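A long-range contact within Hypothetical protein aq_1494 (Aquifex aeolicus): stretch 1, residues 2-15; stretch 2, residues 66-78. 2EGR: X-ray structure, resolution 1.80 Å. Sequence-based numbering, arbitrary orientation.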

ATOM      1  N   PRO A   2      12.462  25.433   8.051  1.00 26.73           N
ATOM      2  CA  PRO A   2      12.198  24.192   7.256  1.00 26.60           C
ATOM      3  C   PRO A   2      10.903  24.366   6.473  1.00 25.92           C
ATOM      4  O   PRO A   2      10.082  25.239   6.800  1.00 26.50           O
ATOM      5  CB  PRO A   2      12.098  22.992   8.207  1.00 26.67           C
ATOM      6  N   PHE A   3      10.743  23.592   5.396  1.00 24.18           N
ATOM      7  CA  PHE A   3       9.430  23.457   4.784  1.00 21.52           C
ATOM      8  C   PHE A   3       8.678  22.438   5.614  1.00 21.42           C
ATOM      9  O   PHE A   3       9.219  21.370   5.940  1.00 20.05           O
ATOM     10  CB  PHE A   3       9.503  22.988   3.331  1.00 21.68           C
ATOM     11  CG  PHE A   3       8.162  22.748   2.740  1.00 22.35           C
ATOM     12  CD1 PHE A   3       7.375  23.831   2.304  1.00 25.18           C
ATOM     13  CD2 PHE A   3       7.623  21.457   2.716  1.00 23.45           C
ATOM     14  CE1 PHE A   3       6.114  23.615   1.787  1.00 23.75           C
ATOM     15  CE2 PHE A   3       6.351  21.246   2.212  1.00 25.15           C
ATOM     16  CZ  PHE A   3       5.608  22.324   1.741  1.00 23.19           C
ATOM     17  N   ILE A   4       7.430  22.767   5.943  1.00 19.37           N
ATOM     18  CA  ILE A   4       6.618  21.946   6.820  1.00 19.26           C
ATOM     19  C   ILE A   4       5.466  21.331   6.028  1.00 19.13           C
ATOM     20  O   ILE A   4       4.737  22.024   5.292  1.00 17.66           O
ATOM     21  CB  ILE A   4       6.077  22.775   7.986  1.00 19.07           C
ATOM     22  CG1 ILE A   4       7.229  23.248   8.884  1.00 21.09           C
ATOM     23  CG2 ILE A   4       5.070  21.958   8.831  1.00 20.21           C
ATOM     24  CD1 ILE A   4       6.753  24.020  10.109  1.00 23.04           C
ATOM     25  N   TYR A   5       5.322  20.021   6.177  1.00 18.95           N
ATOM     26  CA  TYR A   5       4.165  19.300   5.638  1.00 18.26           C
ATOM     27  C   TYR A   5       3.380  18.693   6.798  1.00 18.42           C
ATOM     28  O   TYR A   5       3.911  17.938   7.576  1.00 18.81           O
ATOM     29  CB  TYR A   5       4.650  18.222   4.649  1.00 19.08           C
ATOM     30  CG  TYR A   5       3.549  17.399   4.041  1.00 17.57           C
ATOM     31  CD1 TYR A   5       2.628  17.974   3.165  1.00 18.45           C
ATOM     32  CD2 TYR A   5       3.427  16.014   4.320  1.00 18.32           C
ATOM     33  CE1 TYR A   5       1.623  17.218   2.589  1.00 22.54           C
ATOM     34  CE2 TYR A   5       2.411  15.257   3.738  1.00 19.49           C
ATOM     35  CZ  TYR A   5       1.512  15.867   2.879  1.00 20.70           C
ATOM     36  OH  TYR A   5       0.488  15.141   2.270  1.00 20.69           O
ATOM     37  N   ARG A   6       2.101  19.039   6.954  1.00 18.57           N
ATOM     38  CA  ARG A   6       1.335  18.553   8.100  1.00 17.68           C
ATOM     39  C   ARG A   6       0.257  17.601   7.629  1.00 18.06           C
ATOM     40  O   ARG A   6      -0.457  17.876   6.657  1.00 18.68           O
ATOM     41  CB  ARG A   6       0.705  19.732   8.860  1.00 19.16           C
ATOM     42  CG  ARG A   6      -0.087  19.388  10.056  1.00 19.01           C
ATOM     43  CD  ARG A   6       0.210  20.601  11.015  1.00 25.22           C
ATOM     44  NE  ARG A   6      -0.874  20.785  11.900  1.00 26.28           N
ATOM     45  CZ  ARG A   6      -0.843  21.317  13.115  1.00 20.66           C
ATOM     46  NH1 ARG A   6       0.269  21.755  13.741  1.00 20.76           N
ATOM     47  NH2 ARG A   6      -1.992  21.353  13.709  1.00 19.83           N
ATOM     48  N   ARG A   7       0.131  16.489   8.341  1.00 17.92           N
ATOM     49  CA  ARG A   7      -0.520  15.302   7.834  1.00 18.05           C
ATOM     50  C   ARG A   7      -1.154  14.566   9.016  1.00 17.03           C
ATOM     51  O   ARG A   7      -0.610  14.567  10.126  1.00 16.89           O
ATOM     52  CB  ARG A   7       0.561  14.415   7.131  1.00 17.85           C
ATOM     53  CG  ARG A   7       0.124  13.073   6.526  1.00 20.00           C
ATOM     54  CD  ARG A   7      -1.001  13.171   5.529  1.00 19.56           C
ATOM     55  NE  ARG A   7      -0.775  12.144   4.509  1.00 21.85           N
ATOM     56  CZ  ARG A   7      -1.064  10.859   4.642  1.00 17.95           C
ATOM     57  NH1 ARG A   7      -1.645  10.402   5.738  1.00 15.41           N
ATOM     58  NH2 ARG A   7      -0.771  10.028   3.643  1.00 18.38           N
ATOM     59  N   ARG A   8      -2.311  13.943   8.778  1.00 16.63           N
ATOM     60  CA  ARG A   8      -2.913  13.062   9.776  1.00 16.35           C
ATOM     61  C   ARG A   8      -2.811  11.577   9.355  1.00 16.03           C
ATOM     62  O   ARG A   8      -2.999  11.268   8.184  1.00 15.90           O
ATOM     63  CB  ARG A   8      -4.369  13.464   9.943  1.00 17.31           C
ATOM     64  CG  ARG A   8      -5.161  12.676  10.899  1.00 20.05           C
ATOM     65  CD  ARG A   8      -6.590  13.205  10.881  1.00 22.86           C
ATOM     66  NE  ARG A   8      -6.621  14.596  11.347  1.00 24.92           N
ATOM     67  CZ  ARG A   8      -6.839  14.977  12.602  1.00 24.81           C
ATOM     68  NH1 ARG A   8      -7.019  14.099  13.559  1.00 26.97           N
ATOM     69  NH2 ARG A   8      -6.835  16.273  12.912  1.00 27.19           N
ATOM     70  N   VAL A   9      -2.528  10.700  10.326  1.00 14.59           N
ATOM     71  CA  VAL A   9      -2.400   9.234  10.069  1.00 14.63           C
ATOM     72  C   VAL A   9      -3.752   8.649   9.709  1.00 13.91           C
ATOM     73  O   VAL A   9      -4.723   8.810  10.450  1.00 13.48           O
ATOM     74  CB  VAL A   9      -1.840   8.472  11.283  1.00 13.84           C
ATOM     75  CG1 VAL A   9      -1.884   6.907  10.995  1.00 14.22           C
ATOM     76  CG2 VAL A   9      -0.417   8.948  11.652  1.00 11.85           C
ATOM     77  N   GLN A  10      -3.816   7.937   8.573  1.00 14.64           N
ATOM     78  CA  GLN A  10      -5.059   7.248   8.141  1.00 14.25           C
ATOM     79  C   GLN A  10      -5.038   5.798   8.613  1.00 14.47           C
ATOM     80  O   GLN A  10      -3.949   5.225   8.822  1.00 12.93           O
ATOM     81  CB  GLN A  10      -5.164   7.279   6.593  1.00 14.74           C
ATOM     82  CG  GLN A  10      -5.333   8.694   5.955  1.00 16.99           C
ATOM     83  CD  GLN A  10      -6.605   9.434   6.376  1.00 20.38           C
ATOM     84  OE1 GLN A  10      -7.607   8.841   6.751  1.00 18.60           O
ATOM     85  NE2 GLN A  10      -6.563  10.767   6.270  1.00 25.86           N
ATOM     86  N   PHE A  11      -6.218   5.204   8.776  1.00 13.07           N
ATOM     87  CA  PHE A  11      -6.317   3.882   9.393  1.00 13.27           C
ATOM     88  C   PHE A  11      -5.571   2.844   8.603  1.00 13.00           C
ATOM     89  O   PHE A  11      -4.828   2.025   9.179  1.00 12.05           O
ATOM     90  CB  PHE A  11      -7.767   3.439   9.577  1.00 13.89           C
ATOM     91  CG  PHE A  11      -7.927   2.398  10.652  1.00 14.73           C
ATOM     92  CD1 PHE A  11      -7.926   2.751  12.012  1.00 14.71           C
ATOM     93  CD2 PHE A  11      -8.076   1.053  10.316  1.00 18.08           C
ATOM     94  CE1 PHE A  11      -8.039   1.762  13.025  1.00 14.14           C
ATOM     95  CE2 PHE A  11      -8.227   0.071  11.316  1.00 18.77           C
ATOM     96  CZ  PHE A  11      -8.227   0.431  12.683  1.00 16.07           C
ATOM     97  N   TYR A  12      -5.725   2.909   7.279  1.00 11.81           N
ATOM     98  CA  TYR A  12      -5.021   1.921   6.431  1.00 13.00           C
ATOM     99  C   TYR A  12      -3.497   2.027   6.472  1.00 12.80           C
ATOM    100  O   TYR A  12      -2.816   1.125   5.961  1.00 12.21           O
ATOM    101  CB  TYR A  12      -5.508   1.980   4.975  1.00 12.58           C
ATOM    102  CG  TYR A  12      -5.197   3.279   4.261  1.00 13.26           C
ATOM    103  CD1 TYR A  12      -3.964   3.472   3.651  1.00 14.71           C
ATOM    104  CD2 TYR A  12      -6.142   4.315   4.187  1.00 13.40           C
ATOM    105  CE1 TYR A  12      -3.644   4.693   2.980  1.00 11.11           C
ATOM    106  CE2 TYR A  12      -5.844   5.530   3.518  1.00 13.04           C
ATOM    107  CZ  TYR A  12      -4.583   5.725   2.955  1.00 14.02           C
ATOM    108  OH  TYR A  12      -4.266   6.889   2.255  1.00 13.94           O
ATOM    109  N   GLU A  13      -2.956   3.127   7.028  1.00 12.34           N
ATOM    110  CA  GLU A  13      -1.484   3.283   7.163  1.00 12.82           C
ATOM    111  C   GLU A  13      -0.863   2.536   8.354  1.00 13.55           C
ATOM    112  O   GLU A  13       0.369   2.462   8.450  1.00 13.11           O
ATOM    113  CB  GLU A  13      -1.085   4.774   7.159  1.00 12.54           C
ATOM    114  CG  GLU A  13      -1.426   5.375   5.813  1.00 12.83           C
ATOM    115  CD  GLU A  13      -1.473   6.909   5.781  1.00 15.58           C
ATOM    116  OE1 GLU A  13      -1.407   7.552   6.865  1.00 14.44           O
ATOM    117  OE2 GLU A  13      -1.600   7.419   4.664  1.00 14.70           O
ATOM    118  N   THR A  14      -1.729   2.060   9.254  1.00 13.07           N
ATOM    119  CA  THR A  14      -1.344   1.275  10.432  1.00 13.85           C
ATOM    120  C   THR A  14      -1.199  -0.199  10.025  1.00 13.92           C
ATOM    121  O   THR A  14      -1.579  -0.592   8.907  1.00 13.75           O
ATOM    122  CB  THR A  14      -2.319   1.453  11.646  1.00 14.14           C
ATOM    123  OG1 THR A  14      -3.625   1.006  11.304  1.00 16.50           O
ATOM    124  CG2 THR A  14      -2.397   2.941  12.040  1.00 15.72           C
ATOM    125  N   ASP A  15      -0.557  -0.949  10.893  1.00 15.21           N
ATOM    126  CA  ASP A  15      -0.538  -2.405  10.823  1.00 15.35           C
ATOM    127  C   ASP A  15      -1.036  -2.984  12.156  1.00 15.92           C
ATOM    128  O   ASP A  15      -1.454  -2.227  13.067  1.00 16.90           O
ATOM    129  CB  ASP A  15       0.851  -2.925  10.438  1.00 14.81           C
ATOM    130  CG  ASP A  15       1.960  -2.577  11.458  1.00 15.89           C
ATOM    131  OD1 ASP A  15       1.684  -2.368  12.686  1.00 19.26           O
ATOM    132  OD2 ASP A  15       3.127  -2.483  10.990  1.00 19.25           O
ATOM    133  N   PRO A  66       6.683   5.677  17.816  1.00 21.09           N
ATOM    134  CA  PRO A  66       5.700   5.340  16.773  1.00 20.02           C
ATOM    135  C   PRO A  66       4.704   6.464  16.497  1.00 20.01           C
ATOM    136  O   PRO A  66       4.551   7.360  17.315  1.00 20.08           O
ATOM    137  CB  PRO A  66       4.958   4.153  17.375  1.00 20.87           C
ATOM    138  CG  PRO A  66       4.988   4.424  18.839  1.00 21.41           C
ATOM    139  CD  PRO A  66       6.386   4.979  19.079  1.00 20.19           C
ATOM    140  N   LEU A  67       4.018   6.361  15.356  1.00 19.25           N
ATOM    141  CA  LEU A  67       2.841   7.157  15.056  1.00 18.40           C
ATOM    142  C   LEU A  67       1.634   6.206  15.088  1.00 17.95           C
ATOM    143  O   LEU A  67       1.742   5.038  14.667  1.00 16.88           O
ATOM    144  CB  LEU A  67       2.988   7.826  13.693  1.00 17.94           C
ATOM    145  CG  LEU A  67       3.970   9.010  13.531  1.00 18.38           C
ATOM    146  CD1 LEU A  67       4.068   9.331  12.058  1.00 20.80           C
ATOM    147  CD2 LEU A  67       3.482  10.211  14.329  1.00 20.21           C
ATOM    148  N   PHE A  68       0.512   6.715  15.594  1.00 17.54           N
ATOM    149  CA  PHE A  68      -0.708   5.952  15.782  1.00 17.34           C
ATOM    150  C   PHE A  68      -1.769   6.482  14.839  1.00 16.06           C
ATOM    151  O   PHE A  68      -1.654   7.594  14.339  1.00 16.07           O
ATOM    152  CB  PHE A  68      -1.217   6.103  17.232  1.00 18.60           C
ATOM    153  CG  PHE A  68      -0.200   5.709  18.274  1.00 19.56           C
ATOM    154  CD1 PHE A  68       0.387   4.466  18.252  1.00 22.50           C
ATOM    155  CD2 PHE A  68       0.164   6.609  19.285  1.00 23.59           C
ATOM    156  CE1 PHE A  68       1.370   4.089  19.231  1.00 23.81           C
ATOM    157  CE2 PHE A  68       1.116   6.250  20.262  1.00 21.59           C
ATOM    158  CZ  PHE A  68       1.712   4.993  20.232  1.00 23.24           C
ATOM    159  N   TYR A  69      -2.814   5.694  14.625  1.00 16.08           N
ATOM    160  CA  TYR A  69      -3.976   6.130  13.885  1.00 16.13           C
ATOM    161  C   TYR A  69      -4.471   7.478  14.391  1.00 16.91           C
ATOM    162  O   TYR A  69      -4.670   7.651  15.598  1.00 17.58           O
ATOM    163  CB  TYR A  69      -5.143   5.102  13.965  1.00 16.15           C
ATOM    164  CG  TYR A  69      -6.429   5.655  13.402  1.00 14.99           C
ATOM    165  CD1 TYR A  69      -6.498   6.153  12.077  1.00 13.15           C
ATOM    166  CD2 TYR A  69      -7.581   5.753  14.195  1.00 14.07           C
ATOM    167  CE1 TYR A  69      -7.713   6.711  11.573  1.00 14.24           C
ATOM    168  CE2 TYR A  69      -8.758   6.276  13.697  1.00 15.48           C
ATOM    169  CZ  TYR A  69      -8.830   6.738  12.394  1.00 15.82           C
ATOM    170  OH  TYR A  69     -10.019   7.263  11.946  1.00 16.57           O
ATOM    171  N   ASP A  70      -4.698   8.385  13.430  1.00 16.68           N
ATOM    172  CA  ASP A  70      -5.337   9.686  13.633  1.00 16.94           C
ATOM    173  C   ASP A  70      -4.403  10.694  14.291  1.00 16.64           C
ATOM    174  O   ASP A  70      -4.871  11.791  14.601  1.00 17.78           O
ATOM    175  CB  ASP A  70      -6.653   9.570  14.428  1.00 18.57           C
ATOM    176  CG  ASP A  70      -7.714  10.575  13.968  1.00 20.29           C
ATOM    177  OD1 ASP A  70      -7.696  10.976  12.805  1.00 17.49           O
ATOM    178  OD2 ASP A  70      -8.593  10.958  14.756  1.00 22.72           O
ATOM    179  N   ASP A  71      -3.117  10.353  14.483  1.00 15.46           N
ATOM    180  CA  ASP A  71      -2.115  11.313  14.989  1.00 16.17           C
ATOM    181  C   ASP A  71      -1.885  12.393  13.950  1.00 17.30           C
ATOM    182  O   ASP A  71      -1.804  12.106  12.758  1.00 17.78           O
ATOM    183  CB  ASP A  71      -0.756  10.683  15.298  1.00 15.80           C
ATOM    184  CG  ASP A  71      -0.708   9.967  16.635  1.00 16.91           C
ATOM    185  OD1 ASP A  71      -1.601  10.161  17.464  1.00 18.06           O
ATOM    186  OD2 ASP A  71       0.284   9.241  16.851  1.00 18.54           O
ATOM    187  N   VAL A  72      -1.786  13.640  14.403  1.00 17.53           N
ATOM    188  CA  VAL A  72      -1.353  14.719  13.523  1.00 18.92           C
ATOM    189  C   VAL A  72       0.160  14.850  13.681  1.00 18.97           C
ATOM    190  O   VAL A  72       0.685  14.887  14.805  1.00 19.80           O
ATOM    191  CB  VAL A  72      -2.101  16.049  13.809  1.00 18.83           C
ATOM    192  CG1 VAL A  72      -1.540  17.201  12.887  1.00 21.97           C
ATOM    193  CG2 VAL A  72      -3.597  15.857  13.578  1.00 20.37           C
ATOM    194  N   PHE A  73       0.859  14.863  12.556  1.00 18.25           N
ATOM    195  CA  PHE A  73       2.299  14.913  12.569  1.00 18.71           C
ATOM    196  C   PHE A  73       2.767  15.897  11.498  1.00 19.67           C
ATOM    197  O   PHE A  73       1.982  16.335  10.656  1.00 20.17           O
ATOM    198  CB  PHE A  73       2.910  13.488  12.434  1.00 19.62           C
ATOM    199  CG  PHE A  73       2.687  12.869  11.097  1.00 17.21           C
ATOM    200  CD1 PHE A  73       3.577  13.096  10.058  1.00 18.92           C
ATOM    201  CD2 PHE A  73       1.547  12.084  10.870  1.00 20.38           C
ATOM    202  CE1 PHE A  73       3.375  12.527   8.793  1.00 20.13           C
ATOM    203  CE2 PHE A  73       1.318  11.540   9.616  1.00 17.55           C
ATOM    204  CZ  PHE A  73       2.225  11.752   8.580  1.00 18.81           C
ATOM    205  N   GLU A  74       4.033  16.286  11.576  1.00 20.13           N
ATOM    206  CA  GLU A  74       4.608  17.199  10.608  1.00 19.61           C
ATOM    207  C   GLU A  74       5.921  16.610  10.162  1.00 19.06           C
ATOM    208  O   GLU A  74       6.671  16.095  10.972  1.00 19.68           O
ATOM    209  CB  GLU A  74       4.811  18.607  11.221  1.00 19.68           C
ATOM    210  CG  GLU A  74       3.498  19.208  11.678  1.00 21.38           C
ATOM    211  CD  GLU A  74       3.641  20.636  12.171  1.00 26.21           C
ATOM    212  OE1 GLU A  74       4.745  21.007  12.597  1.00 22.66           O
ATOM    213  OE2 GLU A  74       2.649  21.387  12.067  1.00 26.57           O
ATOM    214  N   VAL A  75       6.140  16.680   8.857  1.00 19.04           N
ATOM    215  CA  VAL A  75       7.404  16.388   8.221  1.00 18.29           C
ATOM    216  C   VAL A  75       8.075  17.748   7.909  1.00 18.89           C
ATOM    217  O   VAL A  75       7.549  18.554   7.108  1.00 19.14           O
ATOM    218  CB  VAL A  75       7.144  15.620   6.926  1.00 17.73           C
ATOM    219  CG1 VAL A  75       8.452  15.287   6.211  1.00 18.37           C
ATOM    220  CG2 VAL A  75       6.283  14.356   7.234  1.00 17.86           C
ATOM    221  N   HIS A  76       9.192  18.008   8.577  1.00 19.88           N
ATOM    222  CA  HIS A  76       9.987  19.208   8.332  1.00 21.06           C
ATOM    223  C   HIS A  76      11.136  18.796   7.426  1.00 21.28           C
ATOM    224  O   HIS A  76      12.003  17.965   7.819  1.00 21.31           O
ATOM    225  CB  HIS A  76      10.562  19.743   9.646  1.00 21.57           C
ATOM    226  CG  HIS A  76       9.552  20.328  10.587  1.00 23.64           C
ATOM    227  ND1 HIS A  76       8.255  19.869  10.707  1.00 26.03           N
ATOM    228  CD2 HIS A  76       9.674  21.331  11.489  1.00 22.41           C
ATOM    229  CE1 HIS A  76       7.625  20.566  11.640  1.00 24.90           C
ATOM    230  NE2 HIS A  76       8.471  21.447  12.140  1.00 24.92           N
ATOM    231  N   LEU A  77      11.122  19.353   6.225  1.00 20.66           N
ATOM    232  CA  LEU A  77      12.033  19.015   5.136  1.00 21.91           C
ATOM    233  C   LEU A  77      13.106  20.081   5.043  1.00 23.67           C
ATOM    234  O   LEU A  77      12.793  21.273   5.161  1.00 22.68           O
ATOM    235  CB  LEU A  77      11.216  18.986   3.829  1.00 21.92           C
ATOM    236  CG  LEU A  77      11.719  18.680   2.429  1.00 21.97           C
ATOM    237  CD1 LEU A  77      10.571  18.271   1.484  1.00 24.69           C
ATOM    238  CD2 LEU A  77      12.449  19.885   1.851  1.00 22.13           C
ATOM    239  N   ASN A  78      14.350  19.660   4.807  1.00 23.90           N
ATOM    240  CA  ASN A  78      15.461  20.577   4.530  1.00 25.57           C
ATOM    241  C   ASN A  78      16.327  20.079   3.365  1.00 26.64           C
ATOM    242  O   ASN A  78      16.602  18.882   3.284  1.00 25.89           O
ATOM    243  CB  ASN A  78      16.301  20.754   5.794  1.00 26.20           C
ATOM    244  CG  ASN A  78      17.445  21.782   5.611  1.00 31.16           C
ATOM    245  OD1 ASN A  78      17.206  22.934   5.206  1.00 36.79           O
ATOM    246  ND2 ASN A  78      18.679  21.362   5.896  1.00 31.22           N
TER
HETATM  247  O   HOH W   1      -7.289  10.002  10.333  1.00 17.59           O

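Strand 3-8 and strand 72-78 lie side by side as an antiparallel pair, their N-to-C directions 157° apart and their axes approaching to 4.5 Å. The register pairs Phe-3 with Leu-77, Tyr-5 with Val-75 and Arg-7 with Phe-73 at hydrogen-bonded positions; Ile-4 with His-76, Arg-6 with Glu-74 and Arg-8 with Val-72 occupy the non-hydrogen-bonded ones. Each hydrogen-bonded pair closes a two-bond ring. Phe-3 N donates to Leu-77 O (3.1 Å) and Leu-77 N returns to Phe-3 O (2.8 Å); Tyr-5 N meets Val-75 O at 2.8 Å and Val-75 N meets Tyr-5 O at 2.9 Å; Arg-7 N reaches Phe-73 O at 3.0 Å and Phe-73 N reaches Arg-7 O at 2.9 Å. Between these rings the alpha carbons draw closer, and CA-H...O contacts fill the gaps, as from Glu-74 CA to Tyr-5 O (3.2 Å).

The pairing continues past the end of strand 3-8. Val-9 N donates to Asp-71 O (2.9 Å), and Asp-70 N donates to Val-9 O (3.0 Å), so Val-9 binds the type II turn that runs from Phe-68 to Asp-71. That turn is held by Asp-71 N to Phe-68 O (3.1 Å) and by the side chain of Asp-71, whose OD2 accepts from Phe-68 N (2.8 Å). A water donates to both Val-9 O (2.8 Å) and Asp-70 OD1 (2.7 Å), adding a bridge between the stretches.

Side chains alternate between the two faces of the sheet. On the face of Ile-4, Arg-6 and Arg-8, Ile-4 CG1 sits 3.8 Å from the centroid of the His-76 ring, almost on the ring normal, a CH-pi contact. Next along, Arg-6 NH1 forms a salt bridge with Glu-74 OE2 (2.9 Å), although the position of that oxygen is less certain. The end of the Arg-8 side chain comes nearer stretch 2, where NH1 makes a salt bridge with Asp-70 OD1 whose hydrogen bond is weak (3.3 Å), while Val-72 CG2 packs over one face of its guanidinium.

On the face of Phe-3, Tyr-5 and Arg-7, Phe-3 CB lies 4.4 Å from Leu-77 CB, and Tyr-5 CB lies 4.3 Å from Val-75 CB. Arg-7 places CB over the face of the Phe-73 ring, 3.9 Å from its centroid, a CH-pi contact, yet the end of its side chain leads away from stretch 2. There Arg-7 NH2 forms a salt bridge with Glu-13 OE2 (2.9 Å), and Arg-7 NH1 also donates to Arg-8 O (2.9 Å). Glu-13 OE1 accepts from Gln-10 N (3.0 Å), so this carboxylate ties the strand to the segment that follows.

Buried Val-9 packs CG2 against Phe-73 CE2 (3.7 Å) and Leu-67 CB (4.1 Å). Farther on, Phe-11 turns its edge to the face of Tyr-69, with centroids 5.0 Å apart and planes at 80°.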